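Local coordinates for type III secretion system effector HopBA1 (Pseudomonas syringae pv. aptata, PDB 5T09), which acts as a virulence factor that the Arabidopsis resistance protein RBA1 recognizes, enhancing RBA1 self-association and so triggering plant cell death, at residues 44-48 and 182-186; 47-53 and 205-211; 77-83 and 135-141; 194-199 and 228-232. The contacts are given in a common frame with arbitrary orientation. Numbering follows the deposited sequence.

Contact 1 (44-48 and 182-186); sequences ASDNN and ANKSI
A lysine-to-helix-end contact, followed by the first bond of a parallel strand pair, joins the C-terminal end of helix 36-46 and the turn after it to the start of strand 184-190. Ala44 and Ser45 lie in the final turn of the helix; Asn47 is extended (phi/psi -137/147) and Asn48 bends back (-76/-20). Opposite them, Asn183 (-65/-63) leads into the extended residues Lys184, Ser185 and Ile186. The backbones are closest at Asn48 and Lys184, whose CA atoms lie 4.5 Å apart. Lys184 has its CA-to-CB bond toward the helix end and an mttt side chain, so after the m turn at chi1 it runs straight to carbonyls near the helix C-terminus. NZ donates to Ala44 O at 3.0 Å and to Ser45 O at 2.7 Å, while CD passes 3.4 Å from Asn47 O. In the backbone, Ser185 N donates to Asn48 O at 3.1 Å (166° at the hydrogen), and Lys184 CA approaches the same Asn48 O at 3.4 Å as a CA-H...O contact. Ala44 packs on Val77 of the adjoining strand 77-82, and a weak bond from Lys184 NZ to Ala75 O adds a third carbonyl. The lysine charge is therefore met by main-chain oxygens, two of them at the negative end of the helix dipole, a favourable electrostatic match that ties the helix end to the sheet.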
loop_
_atom_site.group_PDB
_atom_site.type_symbol
_atom_site.label_atom_id
_atom_site.label_comp_id
_atom_site.label_asym_id
_atom_site.label_seq_id
_atom_site.Cartn_x
_atom_site.Cartn_y
_atom_site.Cartn_z
ATOM N N ALA A 44 1.663 2.084 -12.329
ATOM C CA ALA A 44 1.537 0.634 -12.415
ATOM C C ALA A 44 1.763 0.144 -13.838
ATOM O O ALA A 44 2.312 -0.945 -14.036
ATOM C CB ALA A 44 0.161 0.192 -11.914
ATOM N N SER A 45 1.357 0.931 -14.837
ATOM C CA SER A 45 1.567 0.531 -16.222
ATOM C C SER A 45 3.049 0.472 -16.570
ATOM O O SER A 45 3.447 -0.316 -17.433
ATOM C CB SER A 45 0.845 1.494 -17.166
ATOM O OG SER A 45 1.041 1.115 -18.518
ATOM N N ASP A 46 3.876 1.276 -15.904
ATOM C CA ASP A 46 5.293 1.360 -16.227
ATOM C C ASP A 46 6.172 0.461 -15.364
ATOM O O ASP A 46 7.371 0.350 -15.645
ATOM C CB ASP A 46 5.775 2.810 -16.088
ATOM C CG ASP A 46 5.055 3.759 -17.031
ATOM O OD1 ASP A 46 4.544 3.294 -18.071
ATOM O OD2 ASP A 46 5.003 4.972 -16.734
ATOM N N ASN A 47 5.619 -0.183 -14.337
ATOM C CA ASN A 47 6.414 -0.981 -13.413
ATOM C C ASN A 47 5.704 -2.290 -13.102
ATOM O O ASN A 47 4.473 -2.353 -13.047
ATOM C CB ASN A 47 6.677 -0.233 -12.099
ATOM C CG ASN A 47 7.637 0.923 -12.267
ATOM O OD1 ASN A 47 8.852 0.744 -12.214
ATOM N ND2 ASN A 47 7.094 2.119 -12.462
ATOM N N ASN A 48 6.503 -3.336 -12.879
ATOM C CA ASN A 48 5.970 -4.608 -12.410
ATOM C C ASN A 48 5.618 -4.581 -10.930
ATOM O O ASN A 48 4.837 -5.427 -10.479
ATOM C CB ASN A 48 6.972 -5.736 -12.666
ATOM C CG ASN A 48 7.073 -6.104 -14.131
ATOM O OD1 ASN A 48 6.115 -5.947 -14.888
ATOM N ND2 ASN A 48 8.236 -6.603 -14.538
ATOM N N ALA A 182 0.889 -13.505 -11.100
ATOM C CA ALA A 182 0.562 -12.104 -11.316
ATOM C C ALA A 182 1.533 -11.468 -12.304
ATOM O O ALA A 182 2.752 -11.640 -12.198
ATOM C CB ALA A 182 0.588 -11.342 -9.993
ATOM N N ASN A 183 0.987 -10.738 -13.273
ATOM C CA ASN A 183 1.820 -9.889 -14.116
ATOM C C ASN A 183 2.453 -8.777 -13.286
ATOM O O ASN A 183 3.679 -8.714 -13.133
ATOM C CB ASN A 183 0.982 -9.308 -15.256
ATOM C CG ASN A 183 1.826 -8.842 -16.423
ATOM O OD1 ASN A 183 2.759 -9.530 -16.842
ATOM N ND2 ASN A 183 1.505 -7.668 -16.956
ATOM N N LYS A 184 1.625 -7.903 -12.723
ATOM C CA LYS A 184 2.081 -6.803 -11.888
ATOM C C LYS A 184 1.385 -6.864 -10.537
ATOM O O LYS A 184 0.259 -7.359 -10.423
ATOM C CB LYS A 184 1.802 -5.458 -12.556
ATOM C CG LYS A 184 2.368 -5.352 -13.952
ATOM C CD LYS A 184 2.010 -4.035 -14.593
ATOM C CE LYS A 184 2.698 -3.874 -15.932
ATOM N NZ LYS A 184 2.329 -2.589 -16.569
ATOM N N SER A 185 2.068 -6.353 -9.513
ATOM C CA SER A 185 1.551 -6.343 -8.154
ATOM C C SER A 185 1.729 -4.962 -7.541
ATOM O O SER A 185 2.627 -4.204 -7.921
ATOM C CB SER A 185 2.258 -7.386 -7.277
ATOM O OG SER A 185 1.690 -7.425 -5.984
ATOM N N ILE A 186 0.850 -4.640 -6.595
ATOM C CA ILE A 186 0.972 -3.447 -5.769
ATOM C C ILE A 186 1.052 -3.894 -4.320
ATOM O O ILE A 186 0.279 -4.758 -3.887
ATOM C CB ILE A 186 -0.209 -2.480 -5.978
ATOM C CG1 ILE A 186 -0.177 -1.913 -7.396
ATOM C CG2 ILE A 186 -0.173 -1.348 -4.944
ATOM C CD1 ILE A 186 -1.423 -1.150 -7.786
#

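Contact 2 (47-53 and 205-211); sequences NNLVYIG and MRPGLVI. With K (potassium ion), chain B.
Tyr51 reaches beyond the parallel strand pairing to bond the loop that binds potassium: its OH donates to Arg206 O at 2.7 Å, while the preceding carbonyl, Met205 O, coordinates K at 2.7 Å with the carbonyls of Asp200 and Pro202. Tyr51 chi1 is m (chi2 -88°), sending the ring along the partner segment, edge-on to Gly208, where a CB would fall 2.8 Å from Tyr51 CE2. Met205, present as selenomethionine, makes an oblique Met-aromatic contact, SE 5.1 Å from the ring centroid. Strands 49-53 and 209-211 run parallel at 20°, axes 4.5 Å apart, bridging Val50-Leu209, Tyr51-Val210 and Ile52-Ile211. Bonds alternate: Leu209 N to Leu49 O (2.9 Å), Tyr51 N to Leu209 O (2.6 Å), Ile211 N to Tyr51 O (2.7 Å), Gly53 N to Ile211 O (3.0 Å). Val50 CG1 meets Ile211 CD1 at 3.7 Å, facing helix 36-46. Water 1 links Tyr51 OH and Arg206 NH2; Arg206 also salt-bridges Asp170. Phenol bonding thus couples sheet to ion-binding loop.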
loop_
_atom_site.group_PDB
_atom_site.type_symbol
_atom_site.label_atom_id
_atom_site.label_comp_id
_atom_site.label_asym_id
_atom_site.label_seq_id
_atom_site.Cartn_x
_atom_site.Cartn_y
_atom_site.Cartn_z
ATOM N N ASN A 47 5.619 -0.183 -14.337
ATOM C CA ASN A 47 6.414 -0.981 -13.413
ATOM C C ASN A 47 5.704 -2.290 -13.102
ATOM O O ASN A 47 4.473 -2.353 -13.047
ATOM C CB ASN A 47 6.677 -0.233 -12.099
ATOM C CG ASN A 47 7.637 0.923 -12.267
ATOM O OD1 ASN A 47 8.852 0.744 -12.214
ATOM N ND2 ASN A 47 7.094 2.119 -12.462
ATOM N N ASN A 48 6.503 -3.336 -12.879
ATOM C CA ASN A 48 5.970 -4.608 -12.410
ATOM C C ASN A 48 5.618 -4.581 -10.930
ATOM O O ASN A 48 4.837 -5.427 -10.479
ATOM C CB ASN A 48 6.972 -5.736 -12.666
ATOM C CG ASN A 48 7.073 -6.104 -14.131
ATOM O OD1 ASN A 48 6.115 -5.947 -14.888
ATOM N ND2 ASN A 48 8.236 -6.603 -14.538
ATOM N N LEU A 49 6.167 -3.637 -10.168
ATOM C CA LEU A 49 5.913 -3.563 -8.738
ATOM C C LEU A 49 5.832 -2.105 -8.319
ATOM O O LEU A 49 6.745 -1.320 -8.600
ATOM C CB LEU A 49 7.007 -4.288 -7.944
ATOM C CG LEU A 49 6.863 -4.282 -6.420
ATOM C CD1 LEU A 49 5.579 -4.970 -5.991
ATOM C CD2 LEU A 49 8.062 -4.954 -5.774
ATOM N N VAL A 50 4.734 -1.754 -7.652
ATOM C CA VAL A 50 4.505 -0.414 -7.130
ATOM C C VAL A 50 4.200 -0.527 -5.646
ATOM O O VAL A 50 3.440 -1.406 -5.225
ATOM C CB VAL A 50 3.346 0.296 -7.865
ATOM C CG1 VAL A 50 2.993 1.617 -7.186
ATOM C CG2 VAL A 50 3.710 0.527 -9.328
ATOM N N TYR A 51 4.790 0.362 -4.855
ATOM C CA TYR A 51 4.494 0.474 -3.433
ATOM C C TYR A 51 3.664 1.725 -3.197
ATOM O O TYR A 51 4.045 2.816 -3.636
ATOM C CB TYR A 51 5.776 0.538 -2.601
ATOM C CG TYR A 51 6.604 -0.725 -2.620
ATOM C CD1 TYR A 51 6.375 -1.739 -1.703
ATOM C CD2 TYR A 51 7.617 -0.902 -3.550
ATOM C CE1 TYR A 51 7.136 -2.896 -1.710
ATOM C CE2 TYR A 51 8.379 -2.052 -3.569
ATOM C CZ TYR A 51 8.133 -3.046 -2.647
ATOM O OH TYR A 51 8.888 -4.191 -2.660
ATOM N N ILE A 52 2.539 1.569 -2.505
ATOM C CA ILE A 52 1.701 2.690 -2.097
ATOM C C ILE A 52 1.957 2.927 -0.616
ATOM O O ILE A 52 1.559 2.118 0.229
ATOM C CB ILE A 52 0.215 2.427 -2.370
ATOM C CG1 ILE A 52 -0.031 2.260 -3.871
ATOM C CG2 ILE A 52 -0.644 3.572 -1.814
ATOM C CD1 ILE A 52 -1.456 1.864 -4.221
ATOM N N GLY A 53 2.618 4.038 -0.297
ATOM C CA GLY A 53 2.917 4.362 1.082
ATOM C C GLY A 53 1.701 4.908 1.796
ATOM O O GLY A 53 1.283 6.044 1.548
HETATM N N MSE A 205 13.207 -5.289 0.720
HETATM C CA MSE A 205 12.098 -5.651 -0.159
HETATM C C MSE A 205 12.527 -5.529 -1.620
HETATM O O MSE A 205 13.560 -4.935 -1.922
HETATM C CB MSE A 205 10.872 -4.770 0.116
HETATM C CG MSE A 205 10.521 -4.650 1.599
HETATM SE SE MSE A 205 8.852 -3.691 1.951
HETATM C CE MSE A 205 7.605 -5.112 1.457
ATOM N N ARG A 206 11.732 -6.099 -2.523
ATOM C CA ARG A 206 12.086 -6.097 -3.932
ATOM C C ARG A 206 12.031 -4.677 -4.501
ATOM O O ARG A 206 11.202 -3.864 -4.081
ATOM C CB ARG A 206 11.139 -6.989 -4.723
ATOM C CG ARG A 206 11.159 -8.447 -4.322
ATOM C CD ARG A 206 9.895 -9.132 -4.803
ATOM N NE ARG A 206 8.720 -8.609 -4.113
ATOM C CZ ARG A 206 7.465 -8.833 -4.488
ATOM N NH1 ARG A 206 7.206 -9.576 -5.556
ATOM N NH2 ARG A 206 6.469 -8.313 -3.789
ATOM N N PRO A 207 12.886 -4.361 -5.473
ATOM C CA PRO A 207 12.828 -3.029 -6.091
ATOM C C PRO A 207 11.459 -2.762 -6.701
ATOM O O PRO A 207 10.847 -3.639 -7.311
ATOM C CB PRO A 207 13.921 -3.081 -7.165
ATOM C CG PRO A 207 14.813 -4.201 -6.763
ATOM C CD PRO A 207 13.939 -5.197 -6.074
ATOM N N GLY A 208 10.983 -1.536 -6.525
ATOM C CA GLY A 208 9.711 -1.142 -7.100
ATOM C C GLY A 208 9.539 0.358 -7.025
ATOM O O GLY A 208 10.265 1.057 -6.312
ATOM N N LEU A 209 8.559 0.841 -7.781
ATOM C CA LEU A 209 8.197 2.252 -7.767
ATOM C C LEU A 209 7.419 2.551 -6.490
ATOM O O LEU A 209 6.390 1.923 -6.226
ATOM C CB LEU A 209 7.373 2.581 -9.013
ATOM C CG LEU A 209 7.037 4.035 -9.375
ATOM C CD1 LEU A 209 5.894 4.587 -8.534
ATOM C CD2 LEU A 209 8.265 4.914 -9.251
ATOM N N VAL A 210 7.913 3.498 -5.694
ATOM C CA VAL A 210 7.295 3.861 -4.423
ATOM C C VAL A 210 6.551 5.175 -4.600
ATOM O O VAL A 210 7.110 6.151 -5.117
ATOM C CB VAL A 210 8.340 3.972 -3.300
ATOM C CG1 VAL A 210 7.673 4.372 -1.990
ATOM C CG2 VAL A 210 9.084 2.654 -3.136
ATOM N N ILE A 211 5.296 5.202 -4.158
ATOM C CA ILE A 211 4.445 6.382 -4.233
ATOM C C ILE A 211 4.247 6.933 -2.830
ATOM O O ILE A 211 4.018 6.176 -1.880
ATOM C CB ILE A 211 3.086 6.055 -4.882
ATOM C CG1 ILE A 211 3.288 5.599 -6.329
ATOM C CG2 ILE A 211 2.148 7.272 -4.806
ATOM C CD1 ILE A 211 2.014 5.185 -7.042
HETATM K K K B . 15.393 -2.992 -2.001
HETATM O O HOH W 1 7.707 -6.628 -1.788
#

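Contact 3 (77-83 and 135-141); sequences VDHLAVE and IYVSGID
Five main-chain hydrogen bonds join strands 77-82 and 136-141, parallel at 30° with axes 4.6 Å apart. The chain between them runs through helices 90-99, 101-112 and 117-132, a beta-alpha-beta crossover in the parallel core of this alpha/beta fold. His79 pairs with Tyr136, Leu80 with Val137, Ala81 with Ser138 and Val82 with Gly139. Donors alternate: Tyr136 N to Asp78 O (3.0 Å), Leu80 N to Tyr136 O (2.8 Å), Ser138 N to Leu80 O (3.1 Å), Val82 N to Ser138 O (2.9 Å) and Ile140 N to Val82 O (3.0 Å). His79 (chi1 t) hydrogen-bonds through NE2 to Ser138 OG (chi1 p) at 2.9 Å, while ND1 bonds weakly to Ser185. Its ring barely overlaps that of Tyr136, centroids 5.5 Å apart; Tyr136 OH bonds Glu176. Lys73, by a salt bridge, and the Asn183 amide meet the Asp78 carboxylate. Water 2 donates to Glu83 O (2.6 Å) and Asp141 OD2 (2.7 Å), water 3 to Glu83 OE2 (2.6 Å) and that same Asp141 OD2 (2.7 Å). Glu83 also bonds Gly190 and Arg162, Asp141 Trp169. Ala81 CB meets Ile140 CG2 at 3.4 Å. Strand 136-141 is outermost, and the other backbone edge of 77-82 bonds its second neighbour in the sheet, 184-190; helix 117-132 packs on Leu80, Val82 and Val137, helix 166-179 on His79 and Ser138.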
loop_
_atom_site.group_PDB
_atom_site.type_symbol
_atom_site.label_atom_id
_atom_site.label_comp_id
_atom_site.label_asym_id
_atom_site.label_seq_id
_atom_site.Cartn_x
_atom_site.Cartn_y
_atom_site.Cartn_z
ATOM N N VAL A 77 -2.342 -5.080 -13.383
ATOM C CA VAL A 77 -2.232 -5.337 -11.950
ATOM C C VAL A 77 -3.164 -6.493 -11.606
ATOM O O VAL A 77 -4.387 -6.358 -11.679
ATOM C CB VAL A 77 -2.569 -4.088 -11.126
ATOM C CG1 VAL A 77 -2.475 -4.387 -9.628
ATOM C CG2 VAL A 77 -1.644 -2.939 -11.502
ATOM N N ASP A 78 -2.586 -7.634 -11.233
ATOM C CA ASP A 78 -3.356 -8.809 -10.852
ATOM C C ASP A 78 -3.310 -9.104 -9.359
ATOM O O ASP A 78 -4.011 -10.015 -8.904
ATOM C CB ASP A 78 -2.850 -10.039 -11.618
ATOM C CG ASP A 78 -2.949 -9.873 -13.121
ATOM O OD1 ASP A 78 -3.974 -9.341 -13.595
ATOM O OD2 ASP A 78 -2.002 -10.271 -13.829
ATOM N N HIS A 79 -2.522 -8.358 -8.588
ATOM C CA HIS A 79 -2.282 -8.695 -7.193
ATOM C C HIS A 79 -2.141 -7.420 -6.379
ATOM O O HIS A 79 -1.407 -6.507 -6.772
ATOM C CB HIS A 79 -1.019 -9.549 -7.055
ATOM C CG HIS A 79 -0.727 -9.971 -5.650
ATOM N ND1 HIS A 79 0.539 -9.922 -5.108
ATOM C CD2 HIS A 79 -1.535 -10.457 -4.679
ATOM C CE1 HIS A 79 0.498 -10.354 -3.861
ATOM N NE2 HIS A 79 -0.748 -10.684 -3.574
ATOM N N LEU A 80 -2.842 -7.369 -5.247
ATOM C CA LEU A 80 -2.748 -6.266 -4.296
ATOM C C LEU A 80 -2.463 -6.853 -2.921
ATOM O O LEU A 80 -3.322 -7.520 -2.334
ATOM C CB LEU A 80 -4.030 -5.434 -4.287
ATOM C CG LEU A 80 -4.131 -4.350 -3.214
ATOM C CD1 LEU A 80 -3.067 -3.280 -3.409
ATOM C CD2 LEU A 80 -5.525 -3.743 -3.229
ATOM N N ALA A 81 -1.264 -6.605 -2.407
ATOM C CA ALA A 81 -0.814 -7.146 -1.131
ATOM C C ALA A 81 -0.809 -6.019 -0.106
ATOM O O ALA A 81 -0.169 -4.982 -0.324
ATOM C CB ALA A 81 0.572 -7.767 -1.280
ATOM N N VAL A 82 -1.526 -6.209 1.004
ATOM C CA VAL A 82 -1.838 -5.112 1.915
ATOM C C VAL A 82 -1.380 -5.440 3.329
ATOM O O VAL A 82 -1.477 -6.588 3.783
ATOM C CB VAL A 82 -3.344 -4.778 1.898
ATOM C CG1 VAL A 82 -3.799 -4.514 0.472
ATOM C CG2 VAL A 82 -4.166 -5.896 2.542
ATOM N N GLU A 83 -0.902 -4.408 4.029
ATOM C CA GLU A 83 -0.507 -4.535 5.428
ATOM C C GLU A 83 -1.696 -4.836 6.331
ATOM O O GLU A 83 -1.525 -5.418 7.407
ATOM C CB GLU A 83 0.171 -3.245 5.893
ATOM C CG GLU A 83 0.466 -3.193 7.391
ATOM C CD GLU A 83 1.008 -1.851 7.849
ATOM O OE1 GLU A 83 0.933 -0.872 7.079
ATOM O OE2 GLU A 83 1.501 -1.775 8.996
ATOM N N ILE A 135 -8.745 -8.540 -9.047
ATOM C CA ILE A 135 -7.423 -8.463 -8.436
ATOM C C ILE A 135 -7.414 -9.332 -7.187
ATOM O O ILE A 135 -8.297 -9.213 -6.328
ATOM C CB ILE A 135 -7.050 -7.008 -8.096
ATOM C CG1 ILE A 135 -6.989 -6.160 -9.370
ATOM C CG2 ILE A 135 -5.709 -6.952 -7.361
ATOM C CD1 ILE A 135 -6.821 -4.677 -9.116
ATOM N N TYR A 136 -6.411 -10.199 -7.082
ATOM C CA TYR A 136 -6.225 -11.022 -5.891
ATOM C C TYR A 136 -5.689 -10.164 -4.748
ATOM O O TYR A 136 -4.611 -9.569 -4.861
ATOM C CB TYR A 136 -5.273 -12.173 -6.212
ATOM C CG TYR A 136 -4.868 -13.030 -5.032
ATOM C CD1 TYR A 136 -5.768 -13.335 -4.018
ATOM C CD2 TYR A 136 -3.583 -13.555 -4.947
ATOM C CE1 TYR A 136 -5.391 -14.125 -2.943
ATOM C CE2 TYR A 136 -3.201 -14.348 -3.881
ATOM C CZ TYR A 136 -4.107 -14.629 -2.882
ATOM O OH TYR A 136 -3.725 -15.415 -1.821
ATOM N N VAL A 137 -6.446 -10.089 -3.654
ATOM C CA VAL A 137 -6.079 -9.299 -2.483
ATOM C C VAL A 137 -5.583 -10.253 -1.406
ATOM O O VAL A 137 -6.300 -11.180 -1.013
ATOM C CB VAL A 137 -7.264 -8.468 -1.963
ATOM C CG1 VAL A 137 -6.806 -7.522 -0.865
ATOM C CG2 VAL A 137 -7.938 -7.699 -3.094
ATOM N N SER A 138 -4.373 -10.019 -0.905
ATOM C CA SER A 138 -3.799 -10.872 0.125
ATOM C C SER A 138 -3.125 -10.009 1.180
ATOM O O SER A 138 -2.913 -8.807 0.993
ATOM C CB SER A 138 -2.795 -11.871 -0.467
ATOM O OG SER A 138 -1.621 -11.202 -0.893
ATOM N N GLY A 139 -2.783 -10.643 2.296
ATOM C CA GLY A 139 -2.160 -9.965 3.418
ATOM C C GLY A 139 -0.662 -10.195 3.468
ATOM O O GLY A 139 -0.163 -11.240 3.050
ATOM N N ILE A 140 0.057 -9.196 3.981
ATOM C CA ILE A 140 1.506 -9.274 4.129
ATOM C C ILE A 140 1.955 -9.222 5.577
ATOM O O ILE A 140 3.130 -9.515 5.854
ATOM C CB ILE A 140 2.214 -8.151 3.340
ATOM C CG1 ILE A 140 1.852 -6.788 3.945
ATOM C CG2 ILE A 140 1.845 -8.240 1.876
ATOM C CD1 ILE A 140 2.457 -5.598 3.241
ATOM N N ASP A 141 1.082 -8.852 6.506
ATOM C CA ASP A 141 1.550 -8.490 7.830
ATOM C C ASP A 141 1.823 -9.728 8.676
ATOM O O ASP A 141 1.343 -10.832 8.398
ATOM C CB ASP A 141 0.534 -7.589 8.533
ATOM C CG ASP A 141 1.164 -6.749 9.628
ATOM O OD1 ASP A 141 2.413 -6.680 9.685
ATOM O OD2 ASP A 141 0.411 -6.149 10.423
HETATM O O HOH W 2 -2.220 -6.210 9.827
HETATM O O HOH W 3 0.966 -3.559 10.805
#

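Contact 4 (194-199 and 228-232); sequences FSNSKT and EHSHI
Two irregular loops meet here, closest at Ser195 and His229, whose CA atoms are 4.0 Å apart. Glu228 offers its carbonyl to two successive amides: Lys198 N donates at 3.1 Å to Glu228 O, and Ser197 N donates weakly to the same Glu228 O at 2.7 Å. Asn196, in the left-handed region (phi/psi 47/48), precedes the two donors, and Lys198 CB packs on Glu228 CB at 3.5 Å. At His229 (chi1 m), Ser195 CB lies 4.0 Å from the ring centroid, 12° off its normal, a CH-pi contact. The carbonyl of Phe194, close to His229 O, is satisfied within its own loop by Ser197 OG at 2.8 Å. Ser230 turns away and bonds Ser212. His231 (chi1 m, chi2 95°) spans the junction, NE2 donating to Lys198 O at 2.6 Å while ND1 bonds Val210 N. Ile232 then enters strand 232-235. One shared carbonyl and the bridging His231 thus join two loops at the end of the sheet where strands 209-214 and 232-235 begin, near the potassium site, Ser197's side chain about 7 Å from the ion.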
loop_
_atom_site.group_PDB
_atom_site.type_symbol
_atom_site.label_atom_id
_atom_site.label_comp_id
_atom_site.label_asym_id
_atom_site.label_seq_id
_atom_site.Cartn_x
_atom_site.Cartn_y
_atom_site.Cartn_z
ATOM N N PHE A 194 8.756 2.348 3.664
ATOM C CA PHE A 194 9.291 2.546 2.323
ATOM C C PHE A 194 10.252 3.729 2.244
ATOM O O PHE A 194 10.489 4.256 1.154
ATOM C CB PHE A 194 8.145 2.739 1.330
ATOM C CG PHE A 194 7.086 1.675 1.403
ATOM C CD1 PHE A 194 7.394 0.385 1.805
ATOM C CD2 PHE A 194 5.775 1.966 1.065
ATOM C CE1 PHE A 194 6.415 -0.588 1.872
ATOM C CE2 PHE A 194 4.796 0.994 1.123
ATOM C CZ PHE A 194 5.111 -0.280 1.529
ATOM N N SER A 195 10.806 4.163 3.373
ATOM C CA SER A 195 11.756 5.263 3.355
ATOM C C SER A 195 13.067 4.828 2.702
ATOM O O SER A 195 13.354 3.638 2.555
ATOM C CB SER A 195 12.022 5.767 4.772
ATOM O OG SER A 195 12.621 4.758 5.566
ATOM N N ASN A 196 13.865 5.820 2.305
ATOM C CA ASN A 196 15.163 5.588 1.672
ATOM C C ASN A 196 15.053 4.537 0.569
ATOM O O ASN A 196 15.855 3.605 0.477
ATOM C CB ASN A 196 16.210 5.182 2.712
ATOM C CG ASN A 196 16.458 6.265 3.746
ATOM O OD1 ASN A 196 17.041 7.304 3.442
ATOM N ND2 ASN A 196 16.023 6.021 4.976
ATOM N N SER A 197 14.045 4.703 -0.286
ATOM C CA SER A 197 13.715 3.722 -1.311
ATOM C C SER A 197 14.037 4.190 -2.723
ATOM O O SER A 197 13.746 3.465 -3.679
ATOM C CB SER A 197 12.226 3.362 -1.231
ATOM O OG SER A 197 11.420 4.498 -1.498
ATOM N N LYS A 198 14.627 5.376 -2.884
ATOM C CA LYS A 198 14.819 5.930 -4.220
ATOM C C LYS A 198 15.694 5.023 -5.075
ATOM O O LYS A 198 15.337 4.683 -6.208
ATOM C CB LYS A 198 15.431 7.327 -4.128
ATOM C CG LYS A 198 15.643 7.994 -5.482
ATOM C CD LYS A 198 16.254 9.376 -5.340
ATOM C CE LYS A 198 16.477 10.020 -6.699
ATOM N NZ LYS A 198 17.203 11.317 -6.598
ATOM N N THR A 199 16.847 4.619 -4.545
ATOM C CA THR A 199 17.825 3.908 -5.363
ATOM C C THR A 199 17.351 2.498 -5.701
ATOM O O THR A 199 17.402 2.081 -6.864
ATOM C CB THR A 199 19.175 3.866 -4.643
ATOM O OG1 THR A 199 19.048 3.135 -3.418
ATOM C CG2 THR A 199 19.659 5.279 -4.337
ATOM N N GLU A 228 14.645 10.934 -0.521
ATOM C CA GLU A 228 14.706 9.650 -1.211
ATOM C C GLU A 228 13.759 8.621 -0.595
ATOM O O GLU A 228 14.022 7.417 -0.649
ATOM C CB GLU A 228 16.138 9.115 -1.221
ATOM C CG GLU A 228 16.810 9.068 0.145
ATOM C CD GLU A 228 18.142 8.337 0.112
ATOM O OE1 GLU A 228 18.307 7.425 -0.727
ATOM O OE2 GLU A 228 19.026 8.677 0.926
ATOM N N HIS A 229 12.650 9.077 -0.015
ATOM C CA HIS A 229 11.687 8.181 0.612
ATOM C C HIS A 229 10.575 7.747 -0.338
ATOM O O HIS A 229 9.712 6.957 0.057
ATOM C CB HIS A 229 11.085 8.847 1.855
ATOM C CG HIS A 229 12.103 9.225 2.889
ATOM N ND1 HIS A 229 13.458 9.064 2.695
ATOM C CD2 HIS A 229 11.962 9.756 4.127
ATOM C CE1 HIS A 229 14.108 9.480 3.767
ATOM N NE2 HIS A 229 13.223 9.904 4.651
ATOM N N SER A 230 10.578 8.236 -1.574
ATOM C CA SER A 230 9.629 7.811 -2.596
ATOM C C SER A 230 10.152 8.302 -3.937
ATOM O O SER A 230 11.059 9.137 -4.001
ATOM C CB SER A 230 8.224 8.355 -2.335
ATOM O OG SER A 230 8.194 9.767 -2.496
ATOM N N HIS A 231 9.567 7.779 -5.012
ATOM C CA HIS A 231 9.924 8.196 -6.362
ATOM C C HIS A 231 8.980 9.246 -6.932
ATOM O O HIS A 231 9.431 10.157 -7.631
ATOM C CB HIS A 231 9.956 6.988 -7.297
ATOM C CG HIS A 231 10.983 5.964 -6.925
ATOM N ND1 HIS A 231 10.689 4.864 -6.150
ATOM C CD2 HIS A 231 12.303 5.878 -7.215
ATOM C CE1 HIS A 231 11.781 4.139 -5.985
ATOM N NE2 HIS A 231 12.776 4.734 -6.619
ATOM N N ILE A 232 7.678 9.137 -6.667
ATOM C CA ILE A 232 6.714 10.135 -7.117
ATOM C C ILE A 232 5.765 10.455 -5.974
ATOM O O ILE A 232 5.467 9.607 -5.127
ATOM C CB ILE A 232 5.923 9.677 -8.367
ATOM C CG1 ILE A 232 5.145 8.388 -8.093
ATOM C CG2 ILE A 232 6.868 9.495 -9.549
ATOM C CD1 ILE A 232 4.110 8.077 -9.160
#

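How the contacts relate
Contacts 2 and 3 are buried parallel strand pairs within one mixed sheet, whereas contacts 1 and 4 are partly buried: contact 1 joins a helix end to a strand start, contact 4 two loops. Strand 184-190 lies between the two pairs: contact 1 shares Asn47 and Asn48 with contact 2, and Ile186 probably bonds His79 and Ala81 of contact 3, which is nested in the loop contact 1 closes. Contact 4 adjoins contact 2 through a probable Val210 O to His231 N bond of 2.9 Å, and lies across the chain centre from contact 3. Side chain-to-carbonyl bonds (Lys184, His231) mark contacts 1 and 4; contacts 2 and 3 add polar side-chain bonds to regular backbone pairing.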